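Local atomic coordinates of pseudopodium-enriched atypical kinase 1 (Homo sapiens, PDB entry 6BHC), a protein that is a pseudokinase with an unusual catalytic cleft that forms dimers and probably acts as a scaffold in signalling rather than as an active kinase. Residues Leu28-Phe39 and Leu406-Phe417. The protein carries 1 engineered substitution. Numbering follows the deposited sequence.
Sequences LKKLAVKCEDLF and LEDWLCAQYLAF
W409 lies against C35, E36 and F39 as a knob in a hole whose fourth member is A32, joining two near-antiparallel helices (147° between directions), with the kinase domain between them in sequence. Its CG is anti to the backbone N (chi1 174°), which carries the indole across to helix 28-39. C35 CB sits over a face of the five-membered ring, 3.6 Å from W409 CD1, a CH-pi contact that a small residue allows. E36 CA lies over one face, toward the rim, with E36 CB 3.6 Å from W409 CZ2; the glutamate's aliphatic part meets the ring while its carboxylate stays at the exposed side. The F39 ring is nearly parallel to the six-membered ring (10°) but slid until they hardly overlap, F39 CD2 3.5 Å from W409 CE3. An alanine replacing W409 would probably open a gap beside C35 and leave F39 without its flat partner. Toward L28 the backbones draw closer, and alanines suit the spacing: A32 faces A412, and the larger L28 sets its CB 3.7 Å from A416 CB. L31 and C35 pack on L398 of the second subunit. The extended K29 chain crosses F417 obliquely, a CH-pi contact with K29 CG over the face, 4.3 Å from the F417 ring centroid.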
ATOM      1  N   LEU A  28     -10.174  -6.157   2.548  1.00 27.24           N
ATOM      2  CA  LEU A  28     -10.092  -6.533   1.139  1.00 24.17           C
ATOM      3  C   LEU A  28     -11.325  -6.089   0.364  1.00 26.05           C
ATOM      4  O   LEU A  28     -11.224  -5.749  -0.820  1.00 35.83           O
ATOM      5  CB  LEU A  28      -9.894  -8.043   1.004  1.00 24.73           C
ATOM      6  CG  LEU A  28      -8.485  -8.580   1.267  1.00 32.38           C
ATOM      7  CD1 LEU A  28      -8.467 -10.094   1.164  1.00 41.14           C
ATOM      8  CD2 LEU A  28      -7.487  -7.967   0.295  1.00 31.55           C
ATOM      9  N   LYS A  29     -12.495  -6.087   1.008  1.00 28.49           N
ATOM     10  CA  LYS A  29     -13.686  -5.548   0.360  1.00 31.23           C
ATOM     11  C   LYS A  29     -13.544  -4.052   0.112  1.00 30.69           C
ATOM     12  O   LYS A  29     -13.964  -3.549  -0.937  1.00 25.62           O
ATOM     13  CB  LYS A  29     -14.926  -5.838   1.205  1.00 27.78           C
ATOM     14  CG  LYS A  29     -15.312  -7.304   1.249  1.00 30.82           C
ATOM     15  CD  LYS A  29     -16.509  -7.531   2.152  1.00 33.81           C
ATOM     16  CE  LYS A  29     -16.892  -8.999   2.191  1.00 33.73           C
ATOM     17  NZ  LYS A  29     -17.948  -9.264   3.204  1.00 45.34           N
ATOM     18  N   LYS A  30     -12.953  -3.327   1.064  1.00 25.71           N
ATOM     19  CA  LYS A  30     -12.737  -1.897   0.870  1.00 31.02           C
ATOM     20  C   LYS A  30     -11.690  -1.641  -0.207  1.00 32.04           C
ATOM     21  O   LYS A  30     -11.824  -0.702  -1.001  1.00 26.26           O
ATOM     22  CB  LYS A  30     -12.330  -1.246   2.194  1.00 27.87           C
ATOM     23  CG  LYS A  30     -12.152   0.262   2.126  1.00 52.57           C
ATOM     24  CD  LYS A  30     -11.794   0.838   3.489  1.00 58.83           C
ATOM     25  CE  LYS A  30     -11.544   2.337   3.419  1.00 63.54           C
ATOM     26  NZ  LYS A  30     -11.182   2.903   4.749  1.00 68.42           N
ATOM     27  N   LEU A  31     -10.645  -2.470  -0.255  1.00 25.15           N
ATOM     28  CA  LEU A  31      -9.641  -2.337  -1.306  1.00 25.31           C
ATOM     29  C   LEU A  31     -10.233  -2.638  -2.677  1.00 31.11           C
ATOM     30  O   LEU A  31      -9.896  -1.974  -3.664  1.00 28.80           O
ATOM     31  CB  LEU A  31      -8.456  -3.260  -1.020  1.00 29.54           C
ATOM     32  CG  LEU A  31      -7.598  -2.919   0.200  1.00 29.98           C
ATOM     33  CD1 LEU A  31      -6.628  -4.052   0.510  1.00 27.94           C
ATOM     34  CD2 LEU A  31      -6.845  -1.618  -0.027  1.00 31.54           C
ATOM     35  N   ALA A  32     -11.118  -3.634  -2.756  1.00 25.09           N
ATOM     36  CA  ALA A  32     -11.744  -3.961  -4.034  1.00 32.98           C
ATOM     37  C   ALA A  32     -12.652  -2.834  -4.507  1.00 26.54           C
ATOM     38  O   ALA A  32     -12.671  -2.503  -5.698  1.00 30.12           O
ATOM     39  CB  ALA A  32     -12.527  -5.269  -3.917  1.00 22.33           C
ATOM     40  N   VAL A  33     -13.406  -2.228  -3.587  1.00 27.84           N
ATOM     41  CA  VAL A  33     -14.278  -1.116  -3.950  1.00 25.03           C
ATOM     42  C   VAL A  33     -13.453   0.099  -4.358  1.00 40.53           C
ATOM     43  O   VAL A  33     -13.805   0.819  -5.300  1.00 35.08           O
ATOM     44  CB  VAL A  33     -15.237  -0.792  -2.790  1.00 33.68           C
ATOM     45  CG1 VAL A  33     -15.976   0.515  -3.049  1.00 33.66           C
ATOM     46  CG2 VAL A  33     -16.226  -1.929  -2.590  1.00 35.70           C
ATOM     47  N   LYS A  34     -12.339   0.346  -3.662  1.00 30.35           N
ATOM     48  CA  LYS A  34     -11.478   1.463  -4.033  1.00 36.79           C
ATOM     49  C   LYS A  34     -10.847   1.243  -5.402  1.00 36.37           C
ATOM     50  O   LYS A  34     -10.732   2.185  -6.195  1.00 38.04           O
ATOM     51  CB  LYS A  34     -10.402   1.678  -2.969  1.00 41.46           C
ATOM     52  CG  LYS A  34     -10.734   2.776  -1.975  1.00 57.23           C
ATOM     53  CD  LYS A  34      -9.667   2.895  -0.901  1.00 70.54           C
ATOM     54  CE  LYS A  34      -9.872   4.147  -0.065  1.00 80.41           C
ATOM     55  NZ  LYS A  34     -11.253   4.228   0.483  1.00 82.70           N
ATOM     56  N   CYS A  35     -10.430   0.010  -5.698  1.00 34.30           N
ATOM     57  CA  CYS A  35      -9.943  -0.298  -7.039  1.00 30.51           C
ATOM     58  C   CYS A  35     -11.031  -0.074  -8.078  1.00 38.07           C
ATOM     59  O   CYS A  35     -10.777   0.507  -9.139  1.00 35.48           O
ATOM     60  CB  CYS A  35      -9.438  -1.740  -7.102  1.00 25.82           C
ATOM     61  SG  CYS A  35      -7.910  -2.059  -6.200  1.00 35.44           S
ATOM     62  N   GLU A  36     -12.256  -0.518  -7.784  1.00 40.78           N
ATOM     63  CA  GLU A  36     -13.359  -0.352  -8.724  1.00 46.31           C
ATOM     64  C   GLU A  36     -13.586   1.117  -9.061  1.00 42.26           C
ATOM     65  O   GLU A  36     -13.778   1.471 -10.230  1.00 48.72           O
ATOM     66  CB  GLU A  36     -14.628  -0.981  -8.150  1.00 55.19           C
ATOM     67  CG  GLU A  36     -15.891  -0.689  -8.940  1.00 66.87           C
ATOM     68  CD  GLU A  36     -17.087  -1.465  -8.424  1.00 78.47           C
ATOM     69  OE1 GLU A  36     -17.105  -2.704  -8.579  1.00 75.17           O
ATOM     70  OE2 GLU A  36     -18.004  -0.837  -7.854  1.00 92.41           O
ATOM     71  N   ASP A  37     -13.553   1.991  -8.054  1.00 34.59           N
ATOM     72  CA  ASP A  37     -13.769   3.410  -8.312  1.00 39.57           C
ATOM     73  C   ASP A  37     -12.606   4.027  -9.080  1.00 44.20           C
ATOM     74  O   ASP A  37     -12.803   4.992  -9.827  1.00 45.40           O
ATOM     75  CB  ASP A  37     -14.001   4.152  -6.996  1.00 44.15           C
ATOM     76  CG  ASP A  37     -15.264   3.695  -6.285  1.00 58.58           C
ATOM     77  OD1 ASP A  37     -16.157   3.137  -6.958  1.00 65.27           O
ATOM     78  OD2 ASP A  37     -15.366   3.896  -5.057  1.00 63.08           O
ATOM     79  N   LEU A  38     -11.396   3.489  -8.917  1.00 47.93           N
ATOM     80  CA  LEU A  38     -10.252   4.006  -9.660  1.00 51.58           C
ATOM     81  C   LEU A  38     -10.284   3.562 -11.118  1.00 51.14           C
ATOM     82  O   LEU A  38      -9.909   4.329 -12.011  1.00 45.75           O
ATOM     83  CB  LEU A  38      -8.948   3.563  -8.997  1.00 56.34           C
ATOM     84  CG  LEU A  38      -8.645   4.174  -7.626  1.00 71.31           C
ATOM     85  CD1 LEU A  38      -7.333   3.630  -7.081  1.00 74.72           C
ATOM     86  CD2 LEU A  38      -8.609   5.692  -7.710  1.00 69.95           C
ATOM     87  N   PHE A  39     -10.724   2.329 -11.380  1.00 47.29           N
ATOM     88  CA  PHE A  39     -10.802   1.841 -12.749  1.00 41.68           C
ATOM     89  C   PHE A  39     -12.020   2.368 -13.497  1.00 41.90           C
ATOM     90  O   PHE A  39     -12.041   2.314 -14.732  1.00 45.78           O
ATOM     91  CB  PHE A  39     -10.817   0.310 -12.770  1.00 30.28           C
ATOM     92  CG  PHE A  39      -9.476  -0.316 -12.509  1.00 45.56           C
ATOM     93  CD1 PHE A  39      -8.555  -0.468 -13.530  1.00 52.71           C
ATOM     94  CD2 PHE A  39      -9.139  -0.762 -11.244  1.00 45.62           C
ATOM     95  CE1 PHE A  39      -7.322  -1.048 -13.288  1.00 54.89           C
ATOM     96  CE2 PHE A  39      -7.910  -1.340 -10.996  1.00 41.59           C
ATOM     97  CZ  PHE A  39      -7.000  -1.483 -12.020  1.00 39.46           C
ATOM     98  N   LEU A 406      -4.949  -4.864 -13.424  1.00 26.92           N
ATOM     99  CA  LEU A 406      -6.302  -5.405 -13.475  1.00 27.52           C
ATOM    100  C   LEU A 406      -6.396  -6.726 -12.722  1.00 26.68           C
ATOM    101  O   LEU A 406      -7.398  -6.996 -12.049  1.00 24.64           O
ATOM    102  CB  LEU A 406      -6.738  -5.578 -14.929  1.00 25.40           C
ATOM    103  CG  LEU A 406      -8.097  -6.235 -15.163  1.00 37.97           C
ATOM    104  CD1 LEU A 406      -9.200  -5.440 -14.485  1.00 42.89           C
ATOM    105  CD2 LEU A 406      -8.365  -6.373 -16.653  1.00 44.87           C
ATOM    106  N   GLU A 407      -5.354  -7.557 -12.812  1.00 27.28           N
ATOM    107  CA  GLU A 407      -5.377  -8.845 -12.129  1.00 30.50           C
ATOM    108  C   GLU A 407      -5.362  -8.682 -10.614  1.00 25.42           C
ATOM    109  O   GLU A 407      -5.951  -9.503  -9.900  1.00 32.35           O
ATOM    110  CB  GLU A 407      -4.197  -9.705 -12.585  1.00 36.41           C
ATOM    111  CG  GLU A 407      -4.291 -11.158 -12.145  1.00 47.25           C
ATOM    112  CD  GLU A 407      -3.162 -12.010 -12.686  1.00 46.34           C
ATOM    113  OE1 GLU A 407      -2.751 -12.961 -11.988  1.00 48.50           O
ATOM    114  OE2 GLU A 407      -2.686 -11.731 -13.806  1.00 51.71           O
ATOM    115  N   ASP A 408      -4.703  -7.637 -10.105  1.00 22.96           N
ATOM    116  CA  ASP A 408      -4.701  -7.398  -8.665  1.00 21.97           C
ATOM    117  C   ASP A 408      -6.101  -7.079  -8.161  1.00 20.32           C
ATOM    118  O   ASP A 408      -6.517  -7.564  -7.102  1.00 24.72           O
ATOM    119  CB  ASP A 408      -3.741  -6.260  -8.319  1.00 35.95           C
ATOM    120  CG  ASP A 408      -2.315  -6.551  -8.736  1.00 50.46           C
ATOM    121  OD1 ASP A 408      -1.940  -7.741  -8.794  1.00 60.58           O
ATOM    122  OD2 ASP A 408      -1.568  -5.585  -9.002  1.00 56.02           O
ATOM    123  N   TRP A 409      -6.840  -6.253  -8.904  1.00 23.96           N
ATOM    124  CA  TRP A 409      -8.216  -5.945  -8.536  1.00 22.47           C
ATOM    125  C   TRP A 409      -9.074  -7.205  -8.530  1.00 20.32           C
ATOM    126  O   TRP A 409      -9.791  -7.477  -7.561  1.00 25.03           O
ATOM    127  CB  TRP A 409      -8.780  -4.899  -9.499  1.00 19.43           C
ATOM    128  CG  TRP A 409     -10.239  -4.598  -9.325  1.00 26.05           C
ATOM    129  CD1 TRP A 409     -10.989  -4.758  -8.194  1.00 23.28           C
ATOM    130  CD2 TRP A 409     -11.127  -4.085 -10.325  1.00 30.32           C
ATOM    131  NE1 TRP A 409     -12.287  -4.376  -8.429  1.00 32.14           N
ATOM    132  CE2 TRP A 409     -12.398  -3.960  -9.730  1.00 34.96           C
ATOM    133  CE3 TRP A 409     -10.971  -3.721 -11.666  1.00 31.90           C
ATOM    134  CZ2 TRP A 409     -13.505  -3.484 -10.431  1.00 36.15           C
ATOM    135  CZ3 TRP A 409     -12.069  -3.248 -12.358  1.00 34.05           C
ATOM    136  CH2 TRP A 409     -13.320  -3.133 -11.739  1.00 35.43           C
ATOM    137  N   LEU A 410      -9.002  -7.995  -9.605  1.00 17.51           N
ATOM    138  CA  LEU A 410      -9.815  -9.204  -9.691  1.00 23.05           C
ATOM    139  C   LEU A 410      -9.457 -10.194  -8.589  1.00 22.18           C
ATOM    140  O   LEU A 410     -10.336 -10.875  -8.047  1.00 22.33           O
ATOM    141  CB  LEU A 410      -9.652  -9.844 -11.071  1.00 25.95           C
ATOM    142  CG  LEU A 410     -10.006  -8.949 -12.263  1.00 41.37           C
ATOM    143  CD1 LEU A 410      -9.798  -9.676 -13.584  1.00 45.74           C
ATOM    144  CD2 LEU A 410     -11.435  -8.439 -12.150  1.00 39.96           C
ATOM    145  N   CYS A 411      -8.171 -10.287  -8.240  1.00 22.10           N
ATOM    146  CA  CYS A 411      -7.769 -11.175  -7.154  1.00 21.25           C
ATOM    147  C   CYS A 411      -8.321 -10.692  -5.819  1.00 23.14           C
ATOM    148  O   CYS A 411      -8.743 -11.504  -4.986  1.00 29.28           O
ATOM    149  CB  CYS A 411      -6.245 -11.284  -7.100  1.00 30.78           C
ATOM    150  SG  CYS A 411      -5.627 -12.431  -5.846  1.00 26.45           S
ATOM    151  N   ALA A 412      -8.329  -9.375  -5.600  1.00 24.76           N
ATOM    152  CA  ALA A 412      -8.925  -8.835  -4.383  1.00 17.38           C
ATOM    153  C   ALA A 412     -10.424  -9.106  -4.334  1.00 23.28           C
ATOM    154  O   ALA A 412     -10.969  -9.390  -3.263  1.00 25.38           O
ATOM    155  CB  ALA A 412      -8.646  -7.335  -4.277  1.00 20.51           C
ATOM    156  N   GLN A 413     -11.107  -9.020  -5.481  1.00 23.04           N
ATOM    157  CA  GLN A 413     -12.531  -9.342  -5.520  1.00 26.05           C
ATOM    158  C   GLN A 413     -12.779 -10.778  -5.086  1.00 17.63           C
ATOM    159  O   GLN A 413     -13.732 -11.061  -4.351  1.00 22.15           O
ATOM    160  CB  GLN A 413     -13.093  -9.124  -6.925  1.00 27.14           C
ATOM    161  CG  GLN A 413     -13.299  -7.678  -7.329  1.00 39.67           C
ATOM    162  CD  GLN A 413     -14.099  -7.551  -8.614  1.00 50.20           C
ATOM    163  OE1 GLN A 413     -14.381  -6.446  -9.076  1.00 64.30           O
ATOM    164  NE2 GLN A 413     -14.472  -8.687  -9.195  1.00 53.79           N
ATOM    165  N   TYR A 414     -11.926 -11.698  -5.535  1.00 19.45           N
ATOM    166  CA  TYR A 414     -12.103 -13.109  -5.225  1.00 18.11           C
ATOM    167  C   TYR A 414     -11.957 -13.369  -3.730  1.00 20.34           C
ATOM    168  O   TYR A 414     -12.868 -13.900  -3.086  1.00 18.16           O
ATOM    169  CB  TYR A 414     -11.096 -13.924  -6.033  1.00 17.08           C
ATOM    170  CG  TYR A 414     -11.082 -15.405  -5.752  1.00 17.83           C
ATOM    171  CD1 TYR A 414     -12.258 -16.105  -5.504  1.00 14.37           C
ATOM    172  CD2 TYR A 414      -9.889 -16.112  -5.767  1.00 17.84           C
ATOM    173  CE1 TYR A 414     -12.237 -17.466  -5.261  1.00 20.59           C
ATOM    174  CE2 TYR A 414      -9.858 -17.466  -5.529  1.00 20.42           C
ATOM    175  CZ  TYR A 414     -11.031 -18.139  -5.277  1.00 20.39           C
ATOM    176  OH  TYR A 414     -10.986 -19.493  -5.043  1.00 14.99           O
ATOM    177  N   LEU A 415     -10.817 -12.980  -3.155  1.00 16.19           N
ATOM    178  CA  LEU A 415     -10.541 -13.308  -1.759  1.00 22.25           C
ATOM    179  C   LEU A 415     -11.436 -12.540  -0.795  1.00 26.05           C
ATOM    180  O   LEU A 415     -11.689 -13.013   0.319  1.00 28.27           O
ATOM    181  CB  LEU A 415      -9.071 -13.042  -1.440  1.00 23.28           C
ATOM    182  CG  LEU A 415      -8.077 -13.874  -2.253  1.00 24.31           C
ATOM    183  CD1 LEU A 415      -6.654 -13.622  -1.788  1.00 31.07           C
ATOM    184  CD2 LEU A 415      -8.426 -15.351  -2.162  1.00 16.58           C
ATOM    185  N   ALA A 416     -11.924 -11.363  -1.194  1.00 19.34           N
ATOM    186  CA  ALA A 416     -12.736 -10.562  -0.282  1.00 31.38           C
ATOM    187  C   ALA A 416     -14.110 -11.184  -0.063  1.00 30.79           C
ATOM    188  O   ALA A 416     -14.649 -11.135   1.049  1.00 26.20           O
ATOM    189  CB  ALA A 416     -12.879  -9.138  -0.814  1.00 18.28           C
ATOM    190  N   PHE A 417     -14.691 -11.775  -1.108  1.00 21.29           N
ATOM    191  CA  PHE A 417     -16.052 -12.286  -1.046  1.00 17.54           C
ATOM    192  C   PHE A 417     -16.139 -13.804  -0.997  1.00 23.15           C
ATOM    193  O   PHE A 417     -17.243 -14.335  -0.834  1.00 28.54           O
ATOM    194  CB  PHE A 417     -16.862 -11.769  -2.244  1.00 19.32           C
ATOM    195  CG  PHE A 417     -17.101 -10.289  -2.214  1.00 29.87           C
ATOM    196  CD1 PHE A 417     -16.179  -9.411  -2.762  1.00 32.72           C
ATOM    197  CD2 PHE A 417     -18.245  -9.774  -1.629  1.00 35.51           C
ATOM    198  CE1 PHE A 417     -16.397  -8.047  -2.730  1.00 36.05           C
ATOM    199  CE2 PHE A 417     -18.469  -8.411  -1.593  1.00 44.69           C
ATOM    200  CZ  PHE A 417     -17.544  -7.546  -2.144  1.00 39.17           C
TER